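Cytosolic IMP-GMP specific 5'-nucleotidase (Legionella pneumophila subsp. pneumophila, PDB 4OHF) probably hydrolyses the 5'-phosphate of purine nucleoside monophosphates such as IMP and GMP, as a magnesium-binding cytosolic nucleotidase of the HAD superfamily. Local coordinates at residues Glu37-Tyr41 / Phe61-Phe65; Tyr41-Lys45 / Ile134-Gln138; Leu48-Tyr54 / Asp159-Cys163; Val324-Glu330 / Glu407-Arg411. One frame throughout, in Å; residues are numbered along the deposited sequence.

Overall arrangement
Contacts 1, 2 and 3 follow one another along helix 33-51. Contacts 1 and 2 share Tyr-41, and their centres are about 6 Å apart. Contact 3 lies about 10 Å from contact 2, centre to centre, and touches it through Leu-135 and Leu-48. Together the three join helix 33-51 to the loop 61-65, helix 129-143 and helix 153-170. Contact 4 stands apart, its centre about 19 Å from that of contact 1 and about 30 Å from that of contact 3. In contact 1, the Glu-37 side chain is about 11 Å from the magnesium. Val-324 and Phe-410 of contact 4 have side chains about 12 Å from the magnesium and about 13 Å from the bound GMP, respectively.

Contact 1 (Glu37-Tyr41 / Phe61-Phe65); sequences ESLVY and FKFNF
An aromatic loop lies along one side of an alpha-helix in this HAD-family nucleotidase. Residues 37-41 lie within helix 33-51; residues 61-65 are mostly extended loop. The loop covers this helix beside helix 129-143, with the Glu-37 side chain about 9 Å from that of the magnesium ligand Asp-303. Ser-38 and Phe-63 have the closest CA atoms, 6.8 Å apart. Phe-61 CB lies 3.1 Å from Tyr-41 OH, while its ring turns toward helix 129-143. Lys-62 points away, but its carbonyl accepts a hydrogen bond from Gln-138 NE2, and Gln-138 OE1 accepts one from Tyr-41 OH. Phe-63 (chi1 171°) is the main wedge; its ring covers Ser-38 CA, 4.0 Å from the centroid, in a CH-pi contact. Tyr-41, chi1 176° (t), sets its ring against Phe-63, whose CB lies 3.6 Å from the Tyr-41 centroid. The two rings meet obliquely, planes at 52° and centroids 4.9 Å apart. Phe-65 closes the patch, its ring edge meeting Glu-37 with CE2 3.5 Å from Glu-37 CG.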
# COMPACT_ATOMS: atom_id res chain seq x y z
N GLU B 37 3.99 22.98 27.84
CA GLU B 37 2.80 22.65 27.05
C GLU B 37 2.04 23.93 26.79
O GLU B 37 1.65 24.22 25.66
CB GLU B 37 1.88 21.68 27.78
CG GLU B 37 2.31 20.23 27.79
CD GLU B 37 2.39 19.60 26.41
OE1 GLU B 37 1.77 20.12 25.44
OE2 GLU B 37 3.08 18.56 26.29
N SER B 38 1.83 24.70 27.85
CA SER B 38 1.13 25.97 27.76
C SER B 38 1.73 26.90 26.71
O SER B 38 0.99 27.50 25.92
CB SER B 38 1.14 26.66 29.12
OG SER B 38 0.55 27.95 29.00
N LEU B 39 3.05 27.02 26.69
CA LEU B 39 3.71 27.87 25.71
C LEU B 39 3.32 27.39 24.32
O LEU B 39 2.79 28.16 23.51
CB LEU B 39 5.23 27.80 25.87
CG LEU B 39 6.08 29.03 25.51
CD1 LEU B 39 7.43 28.55 25.03
CD2 LEU B 39 5.42 29.87 24.43
N VAL B 40 3.57 26.11 24.05
CA VAL B 40 3.23 25.53 22.75
C VAL B 40 1.78 25.81 22.42
O VAL B 40 1.46 26.17 21.29
CB VAL B 40 3.47 24.00 22.71
CG1 VAL B 40 2.96 23.44 21.39
CG2 VAL B 40 4.95 23.71 22.86
N TYR B 41 0.90 25.65 23.39
CA TYR B 41 -0.51 25.92 23.16
C TYR B 41 -0.66 27.36 22.67
O TYR B 41 -1.20 27.60 21.58
CB TYR B 41 -1.30 25.68 24.45
CG TYR B 41 -2.78 26.03 24.36
CD1 TYR B 41 -3.23 27.30 24.70
CD2 TYR B 41 -3.72 25.07 23.99
CE1 TYR B 41 -4.58 27.61 24.68
CE2 TYR B 41 -5.07 25.37 23.96
CZ TYR B 41 -5.50 26.65 24.31
OH TYR B 41 -6.84 26.96 24.29
N PHE B 61 -9.65 31.32 23.94
CA PHE B 61 -9.49 29.96 24.45
C PHE B 61 -8.56 29.86 25.65
O PHE B 61 -7.45 30.38 25.64
CB PHE B 61 -8.98 29.03 23.33
CG PHE B 61 -10.03 28.65 22.32
CD1 PHE B 61 -9.69 27.86 21.22
CD2 PHE B 61 -11.35 29.05 22.47
CE1 PHE B 61 -10.65 27.49 20.29
CE2 PHE B 61 -12.31 28.68 21.55
CZ PHE B 61 -11.96 27.90 20.45
N LYS B 62 -9.02 29.16 26.69
CA LYS B 62 -8.23 28.99 27.90
C LYS B 62 -7.60 27.61 27.93
O LYS B 62 -8.23 26.62 27.56
CB LYS B 62 -9.12 29.18 29.14
CG LYS B 62 -8.75 30.39 29.98
CD LYS B 62 -8.73 31.66 29.14
CE LYS B 62 -8.18 32.86 29.91
NZ LYS B 62 -8.08 34.07 29.04
N PHE B 63 -6.34 27.56 28.36
CA PHE B 63 -5.61 26.30 28.43
C PHE B 63 -5.62 25.67 29.81
O PHE B 63 -5.18 26.27 30.78
CB PHE B 63 -4.16 26.51 27.97
CG PHE B 63 -3.27 25.32 28.20
CD1 PHE B 63 -2.52 25.21 29.37
CD2 PHE B 63 -3.17 24.31 27.25
CE1 PHE B 63 -1.70 24.10 29.58
CE2 PHE B 63 -2.35 23.20 27.45
CZ PHE B 63 -1.61 23.10 28.62
N ASN B 64 -6.14 24.45 29.88
CA ASN B 64 -6.18 23.70 31.13
C ASN B 64 -5.49 22.36 30.93
O ASN B 64 -6.04 21.44 30.32
CB ASN B 64 -7.61 23.49 31.61
CG ASN B 64 -7.71 22.46 32.72
OD1 ASN B 64 -6.86 22.40 33.61
ND2 ASN B 64 -8.74 21.65 32.68
N PHE B 65 -4.27 22.26 31.46
CA PHE B 65 -3.44 21.07 31.35
C PHE B 65 -4.19 19.75 31.52
O PHE B 65 -3.92 18.78 30.82
CB PHE B 65 -2.32 21.15 32.38
CG PHE B 65 -1.19 20.20 32.12
CD1 PHE B 65 -0.72 19.38 33.14
CD2 PHE B 65 -0.56 20.16 30.88
CE1 PHE B 65 0.37 18.53 32.93
CE2 PHE B 65 0.53 19.33 30.66
CZ PHE B 65 1.00 18.51 31.68

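Contact 2 (Tyr41-Lys45 / Ile134-Gln138); sequences YDLVK and ILYGQ
Two helices pack side by side here, helix 33-51 through residues 41-45 and helix 129-143 through residues 134-138. The contact joins these helices of the HAD-family nucleotidase away from the metal and GMP sites. Both segments are regular alpha-helix. Their axes approach to 11.4 Å, and the N-to-C directions differ by 43°, with a signed crossing angle of -43°. The spacing is wide, and long side chains bridge it. The closest CA pair is Tyr-41 and Leu-135, 7.1 Å apart, and these two residues bury the most surface in the contact.

Tyr-41 has chi1 near 176° and chi2 near -91°, which sends the ring across to the second helix. Ring atom CE2 of Tyr-41 lies 4.0 Å from Leu-135 CB and 4.0 Å from Ile-134 CG2. The face of the ring on the side away from Leu-135 CB is covered by Phe-63 of the loop described in contact 1.

Leu-135 adopts the tp rotamer. Its CD2 reaches Val-44 CG1 at 3.6 Å, and its CD1 lies 4.2 Å from Lys-45 CG. The amine of Lys-45 turns elsewhere and bonds to the carbonyl of Phe-61. Val-44 continues the apolar seam onto helix 153-170 through Cys-163 and Val-164.

Gln-138, with chi1 m and chi2 t, supplies the polar end. Its NE2 bonds to the carbonyl of Lys-62, and its OE1 accepts the Tyr-41 OH hydrogen bond at 2.6 Å.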
# COMPACT_ATOMS: atom_id res chain seq x y z
N TYR B 41 0.90 25.65 23.39
CA TYR B 41 -0.51 25.92 23.16
C TYR B 41 -0.66 27.36 22.67
O TYR B 41 -1.20 27.60 21.58
CB TYR B 41 -1.30 25.68 24.45
CG TYR B 41 -2.78 26.03 24.36
CD1 TYR B 41 -3.23 27.30 24.70
CD2 TYR B 41 -3.72 25.07 23.99
CE1 TYR B 41 -4.58 27.61 24.68
CE2 TYR B 41 -5.07 25.37 23.96
CZ TYR B 41 -5.50 26.65 24.31
OH TYR B 41 -6.84 26.96 24.29
N ASP B 42 -0.17 28.33 23.46
CA ASP B 42 -0.27 29.73 23.06
C ASP B 42 0.32 29.99 21.68
O ASP B 42 -0.38 30.43 20.77
CB ASP B 42 0.44 30.64 24.07
CG ASP B 42 -0.21 30.61 25.44
OD1 ASP B 42 -1.41 30.30 25.53
OD2 ASP B 42 0.49 30.92 26.44
N LEU B 43 1.61 29.72 21.50
CA LEU B 43 2.24 29.95 20.20
C LEU B 43 1.43 29.37 19.04
O LEU B 43 1.26 30.03 18.02
CB LEU B 43 3.66 29.37 20.18
CG LEU B 43 4.65 29.92 21.19
CD1 LEU B 43 5.96 29.17 21.10
CD2 LEU B 43 4.85 31.41 20.94
N VAL B 44 0.92 28.14 19.20
CA VAL B 44 0.15 27.47 18.15
C VAL B 44 -1.22 28.10 17.94
O VAL B 44 -1.68 28.23 16.81
CB VAL B 44 -0.07 25.97 18.48
CG1 VAL B 44 -1.03 25.34 17.48
CG2 VAL B 44 1.25 25.23 18.42
N LYS B 45 -1.87 28.47 19.04
CA LYS B 45 -3.18 29.10 18.95
C LYS B 45 -3.04 30.46 18.28
O LYS B 45 -3.90 30.88 17.51
CB LYS B 45 -3.78 29.26 20.35
CG LYS B 45 -5.23 29.70 20.36
CD LYS B 45 -5.77 29.76 21.77
CE LYS B 45 -4.92 30.67 22.64
NZ LYS B 45 -5.48 30.80 24.02
N ILE B 134 -6.11 19.37 23.48
CA ILE B 134 -6.91 20.42 24.10
C ILE B 134 -7.35 21.45 23.06
O ILE B 134 -8.54 21.76 22.95
CB ILE B 134 -6.12 21.14 25.20
CG1 ILE B 134 -5.80 20.15 26.33
CG2 ILE B 134 -6.92 22.32 25.71
CD1 ILE B 134 -4.90 20.73 27.40
N LEU B 135 -6.39 21.97 22.30
CA LEU B 135 -6.71 22.95 21.28
C LEU B 135 -7.71 22.39 20.27
O LEU B 135 -8.75 22.99 20.03
CB LEU B 135 -5.45 23.39 20.55
CG LEU B 135 -5.69 24.47 19.48
CD1 LEU B 135 -6.38 25.64 20.13
CD2 LEU B 135 -4.38 24.92 18.85
N TYR B 136 -7.40 21.24 19.67
CA TYR B 136 -8.29 20.64 18.68
C TYR B 136 -9.69 20.47 19.25
O TYR B 136 -10.68 20.73 18.58
CB TYR B 136 -7.77 19.28 18.24
CG TYR B 136 -8.56 18.69 17.09
CD1 TYR B 136 -8.51 19.24 15.82
CD2 TYR B 136 -9.36 17.56 17.29
CE1 TYR B 136 -9.22 18.69 14.76
CE2 TYR B 136 -10.09 17.00 16.24
CZ TYR B 136 -10.02 17.57 14.98
OH TYR B 136 -10.75 17.03 13.95
N GLY B 137 -9.76 20.03 20.49
CA GLY B 137 -11.06 19.85 21.11
C GLY B 137 -11.86 21.14 21.09
O GLY B 137 -13.00 21.16 20.65
N GLN B 138 -11.25 22.22 21.57
CA GLN B 138 -11.91 23.52 21.62
C GLN B 138 -12.26 24.02 20.22
O GLN B 138 -13.33 24.59 20.01
CB GLN B 138 -11.03 24.52 22.34
CG GLN B 138 -10.80 24.15 23.80
CD GLN B 138 -9.64 24.92 24.41
OE1 GLN B 138 -8.60 25.09 23.78
NE2 GLN B 138 -9.81 25.38 25.65

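Contact 3 (Leu48-Tyr54 / Asp159-Cys163); sequences LAESFHY and DVQYC
Phe-52 lays one ring face over Asp-159 CB, which sits 4.2 Å from the ring centroid and 14° off its normal, a CH-pi contact. Phe-52 is the first residue after helix 33-51, whose C-terminal end packs against helix 153-170. This is helix-end to helix packing in the HAD-family nucleotidase, away from the annotated metal and GMP sites. Residues 48-51 are helical. Phe-52 N makes a weak hydrogen bond to Leu-48 O at 3.1 Å. His-53 is the first residue after the helix to leave helical phi/psi, with phi 53°, and Tyr-54 follows in extended form. Residues 159-163 are continuous helix. Leu-48 and Cys-163 form the closest CA pair, 6.8 Å apart.

Leu-48 takes the mt rotamer. Its CD2 meets Cys-163 SG at 3.3 Å, and its CD1 lies 4.0 Å from Val-160 CG2. Leu-48 also touches Leu-135, so three helices meet at this leucine. The Phe-52 ring, with chi1 near -88°, meets Tyr-162 obliquely, with CE2 of Phe-52 3.3 Å from CD1 of Tyr-162. Cys-163 SG makes an oblique sulfur-aromatic contact with Phe-52, 4.9 Å from the ring centroid. After the turn, Tyr-54 comes back toward the second helix, where its OH donates a 2.6 Å hydrogen bond to OD2 of Asp-159.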
# COMPACT_ATOMS: atom_id res chain seq x y z
N LEU B 48 -2.48 30.42 14.49
CA LEU B 48 -3.72 30.08 13.79
C LEU B 48 -4.54 31.32 13.46
O LEU B 48 -4.98 31.50 12.33
CB LEU B 48 -4.56 29.13 14.63
CG LEU B 48 -4.15 27.66 14.60
CD1 LEU B 48 -5.02 26.87 15.57
CD2 LEU B 48 -4.29 27.12 13.18
N ALA B 49 -4.74 32.16 14.46
CA ALA B 49 -5.52 33.38 14.29
C ALA B 49 -4.81 34.38 13.40
O ALA B 49 -5.43 35.34 12.93
CB ALA B 49 -5.79 34.01 15.65
N GLU B 50 -3.52 34.16 13.14
CA GLU B 50 -2.76 35.08 12.32
C GLU B 50 -2.49 34.62 10.89
O GLU B 50 -2.95 35.25 9.94
CB GLU B 50 -1.44 35.42 13.02
CG GLU B 50 -1.66 36.04 14.40
CD GLU B 50 -0.38 36.56 15.04
OE1 GLU B 50 -0.45 37.05 16.19
OE2 GLU B 50 0.69 36.47 14.39
N SER B 51 -1.76 33.52 10.74
CA SER B 51 -1.44 33.04 9.40
C SER B 51 -2.55 32.19 8.77
O SER B 51 -2.48 31.84 7.59
CB SER B 51 -0.13 32.25 9.41
OG SER B 51 -0.23 31.08 10.20
N PHE B 52 -3.57 31.86 9.55
CA PHE B 52 -4.67 31.05 9.02
C PHE B 52 -6.01 31.74 9.05
O PHE B 52 -7.00 31.21 8.55
CB PHE B 52 -4.74 29.71 9.74
CG PHE B 52 -3.88 28.66 9.12
CD1 PHE B 52 -4.31 27.97 7.99
CD2 PHE B 52 -2.60 28.41 9.60
CE1 PHE B 52 -3.48 27.05 7.35
CE2 PHE B 52 -1.76 27.49 8.97
CZ PHE B 52 -2.21 26.81 7.84
N HIS B 53 -6.05 32.93 9.65
CA HIS B 53 -7.28 33.71 9.69
C HIS B 53 -8.48 32.93 10.24
O HIS B 53 -9.47 32.70 9.54
CB HIS B 53 -7.59 34.22 8.28
CG HIS B 53 -6.40 34.82 7.58
ND1 HIS B 53 -6.20 34.70 6.22
CD2 HIS B 53 -5.35 35.52 8.06
CE1 HIS B 53 -5.07 35.30 5.89
NE2 HIS B 53 -4.53 35.81 6.99
N TYR B 54 -8.39 32.53 11.50
CA TYR B 54 -9.46 31.80 12.18
C TYR B 54 -10.26 32.80 13.01
O TYR B 54 -9.80 33.91 13.27
CB TYR B 54 -8.88 30.72 13.10
CG TYR B 54 -8.76 29.33 12.48
CD1 TYR B 54 -9.66 28.32 12.83
CD2 TYR B 54 -7.73 29.03 11.58
CE1 TYR B 54 -9.54 27.04 12.29
CE2 TYR B 54 -7.61 27.74 11.04
CZ TYR B 54 -8.51 26.76 11.40
OH TYR B 54 -8.39 25.49 10.87
N ASP B 159 -4.39 22.02 9.82
CA ASP B 159 -3.91 23.38 10.02
C ASP B 159 -3.11 23.43 11.31
O ASP B 159 -1.97 23.91 11.34
CB ASP B 159 -5.07 24.38 10.11
CG ASP B 159 -5.72 24.66 8.76
OD1 ASP B 159 -5.09 24.39 7.71
OD2 ASP B 159 -6.87 25.15 8.77
N VAL B 160 -3.73 22.93 12.38
CA VAL B 160 -3.10 22.89 13.69
C VAL B 160 -1.75 22.19 13.61
O VAL B 160 -0.77 22.69 14.17
CB VAL B 160 -3.99 22.18 14.72
CG1 VAL B 160 -3.24 22.01 16.02
CG2 VAL B 160 -5.26 22.97 14.96
N GLN B 161 -1.68 21.05 12.92
CA GLN B 161 -0.41 20.32 12.80
C GLN B 161 0.61 21.19 12.09
O GLN B 161 1.79 21.17 12.42
CB GLN B 161 -0.60 19.01 12.03
CG GLN B 161 0.69 18.20 11.86
CD GLN B 161 1.31 17.78 13.19
OE1 GLN B 161 0.65 17.17 14.03
NE2 GLN B 161 2.59 18.09 13.37
N TYR B 162 0.15 21.95 11.11
CA TYR B 162 1.02 22.83 10.35
C TYR B 162 1.63 23.87 11.28
O TYR B 162 2.84 24.12 11.23
CB TYR B 162 0.23 23.52 9.23
CG TYR B 162 1.03 24.53 8.43
CD1 TYR B 162 1.07 25.87 8.81
CD2 TYR B 162 1.75 24.14 7.30
CE1 TYR B 162 1.82 26.81 8.08
CE2 TYR B 162 2.49 25.06 6.57
CZ TYR B 162 2.52 26.39 6.96
OH TYR B 162 3.27 27.30 6.24
N CYS B 163 0.81 24.48 12.13
CA CYS B 163 1.30 25.48 13.06
C CYS B 163 2.33 24.90 14.02
O CYS B 163 3.35 25.54 14.29
CB CYS B 163 0.16 26.06 13.87
SG CYS B 163 -0.98 27.01 12.89

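Contact 4 (Val324-Glu330 / Glu407-Arg411); sequences VEELGEE and ERVFR
The loop 407-411 packs on the turn and helical residues that follow strand 319-323 of the central HAD-type sheet. Val-324 to Leu-327 form a type I beta turn, with Leu-327 N bonded to Val-324 O at 3.0 Å. Residues 327-330 are helical. Glu-330 and Arg-408 have the nearest CA atoms, 6.9 Å apart.

Glu-330 buries the most surface. Its chi1 of -78° and chi2 of -96° bend the carboxylate onto the loop backbone. OE2 of Glu-330 lies 3.2 Å from Arg-408 CA. OE1 of Glu-330 sits at the edge of the Phe-410 ring, 3.5 Å from CD2. Val-409, chi1 t at 167°, has its CB 3.7 Å from Glu-330 OE2.

Phe-410, chi1 m and chi2 near -94°, points its ring at the turn. Its CE2 lies 3.7 Å from Leu-327 CD2, and its CZ is 4.1 Å from Val-324 CG1. Leu-327 has an off-well chi1 of -96° with chi2 t, and the end of its side chain comes nearer the loop. Val-324 is in the t rotamer. The Phe-410 side chain also touches Ala-420 of helix 418-426, the helix that carries GMP-binding Tyr-421. Arg-411 forms a salt bridge with Asp-456 of the second subunit, so the loop also reaches the subunit interface.

The polar tie to the loop is nearly linear: Val-409 N donates to Glu-330 OE2 at 2.7 Å, with an angle of 169° at the hydrogen.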
# COMPACT_ATOMS: atom_id res chain seq x y z
N VAL B 324 9.30 8.35 30.38
CA VAL B 324 7.91 8.80 30.33
C VAL B 324 7.62 9.69 31.54
O VAL B 324 7.28 9.22 32.62
CB VAL B 324 6.95 7.62 30.33
CG1 VAL B 324 5.53 8.09 30.12
CG2 VAL B 324 7.34 6.65 29.24
N GLU B 325 7.78 11.00 31.35
CA GLU B 325 7.57 11.99 32.39
C GLU B 325 6.28 11.78 33.20
O GLU B 325 6.29 11.92 34.42
CB GLU B 325 7.58 13.39 31.78
CG GLU B 325 7.17 14.52 32.72
CD GLU B 325 8.34 15.18 33.42
OE1 GLU B 325 8.76 16.27 32.96
OE2 GLU B 325 8.85 14.62 34.43
N GLU B 326 5.18 11.45 32.52
CA GLU B 326 3.90 11.28 33.20
C GLU B 326 3.82 10.14 34.21
O GLU B 326 2.88 10.10 35.01
CB GLU B 326 2.77 11.12 32.18
CG GLU B 326 2.56 12.34 31.31
CD GLU B 326 3.50 12.42 30.13
OE1 GLU B 326 4.48 11.64 30.08
OE2 GLU B 326 3.27 13.27 29.23
N LEU B 327 4.76 9.21 34.19
CA LEU B 327 4.75 8.13 35.17
C LEU B 327 4.71 8.72 36.56
O LEU B 327 4.18 8.12 37.48
CB LEU B 327 6.02 7.29 35.07
CG LEU B 327 6.00 6.01 34.25
CD1 LEU B 327 7.38 5.38 34.36
CD2 LEU B 327 4.92 5.07 34.76
N GLY B 328 5.29 9.91 36.71
CA GLY B 328 5.31 10.57 38.01
C GLY B 328 3.92 10.55 38.63
O GLY B 328 3.67 9.86 39.64
N GLU B 329 3.00 11.30 38.03
CA GLU B 329 1.65 11.34 38.57
C GLU B 329 0.87 10.02 38.52
O GLU B 329 0.11 9.75 39.44
CB GLU B 329 0.87 12.47 37.92
CG GLU B 329 0.86 13.71 38.80
CD GLU B 329 0.56 13.36 40.29
OE1 GLU B 329 -0.51 12.74 40.57
OE2 GLU B 329 1.38 13.69 41.18
N GLU B 330 1.07 9.19 37.50
CA GLU B 330 0.36 7.91 37.44
C GLU B 330 0.68 7.07 38.68
O GLU B 330 -0.22 6.57 39.35
CB GLU B 330 0.76 7.12 36.21
CG GLU B 330 0.12 7.58 34.92
CD GLU B 330 -1.11 6.78 34.56
OE1 GLU B 330 -1.02 5.54 34.47
OE2 GLU B 330 -2.17 7.40 34.35
N GLU B 407 -9.02 9.03 32.64
CA GLU B 407 -8.52 7.93 33.45
C GLU B 407 -7.01 7.83 33.26
O GLU B 407 -6.37 8.82 32.92
CB GLU B 407 -9.25 6.64 33.05
CG GLU B 407 -10.66 6.54 33.65
CD GLU B 407 -11.66 5.77 32.77
OE1 GLU B 407 -12.80 5.52 33.24
OE2 GLU B 407 -11.32 5.43 31.61
N ARG B 408 -6.45 6.64 33.46
CA ARG B 408 -5.00 6.42 33.35
C ARG B 408 -4.38 6.43 31.97
O ARG B 408 -5.02 6.09 30.97
CB ARG B 408 -4.62 5.10 34.02
CG ARG B 408 -4.46 5.21 35.51
CD ARG B 408 -4.30 3.86 36.16
NE ARG B 408 -5.59 3.32 36.55
CZ ARG B 408 -5.74 2.18 37.21
NH1 ARG B 408 -4.67 1.47 37.53
NH2 ARG B 408 -6.96 1.76 37.55
N VAL B 409 -3.11 6.82 31.93
CA VAL B 409 -2.37 6.87 30.69
C VAL B 409 -2.08 5.46 30.18
O VAL B 409 -2.20 5.20 28.99
CB VAL B 409 -1.01 7.60 30.88
CG1 VAL B 409 -0.11 7.37 29.69
CG2 VAL B 409 -1.25 9.09 31.08
N PHE B 410 -1.73 4.55 31.10
CA PHE B 410 -1.38 3.18 30.72
C PHE B 410 -2.52 2.16 30.68
O PHE B 410 -2.35 1.06 30.17
CB PHE B 410 -0.27 2.66 31.63
CG PHE B 410 1.07 3.34 31.43
CD1 PHE B 410 2.03 2.80 30.56
CD2 PHE B 410 1.38 4.53 32.10
CE1 PHE B 410 3.25 3.42 30.38
CE2 PHE B 410 2.61 5.16 31.91
CZ PHE B 410 3.55 4.60 31.06
N ARG B 411 -3.69 2.53 31.19
CA ARG B 411 -4.81 1.59 31.20
C ARG B 411 -6.00 2.09 30.41
O ARG B 411 -6.35 3.27 30.49
CB ARG B 411 -5.24 1.28 32.64
CG ARG B 411 -4.23 0.50 33.46
CD ARG B 411 -4.03 -0.93 32.95
NE ARG B 411 -2.66 -1.16 32.49
CZ ARG B 411 -1.60 -1.37 33.28
NH1 ARG B 411 -1.75 -1.37 34.60
NH2 ARG B 411 -0.39 -1.58 32.75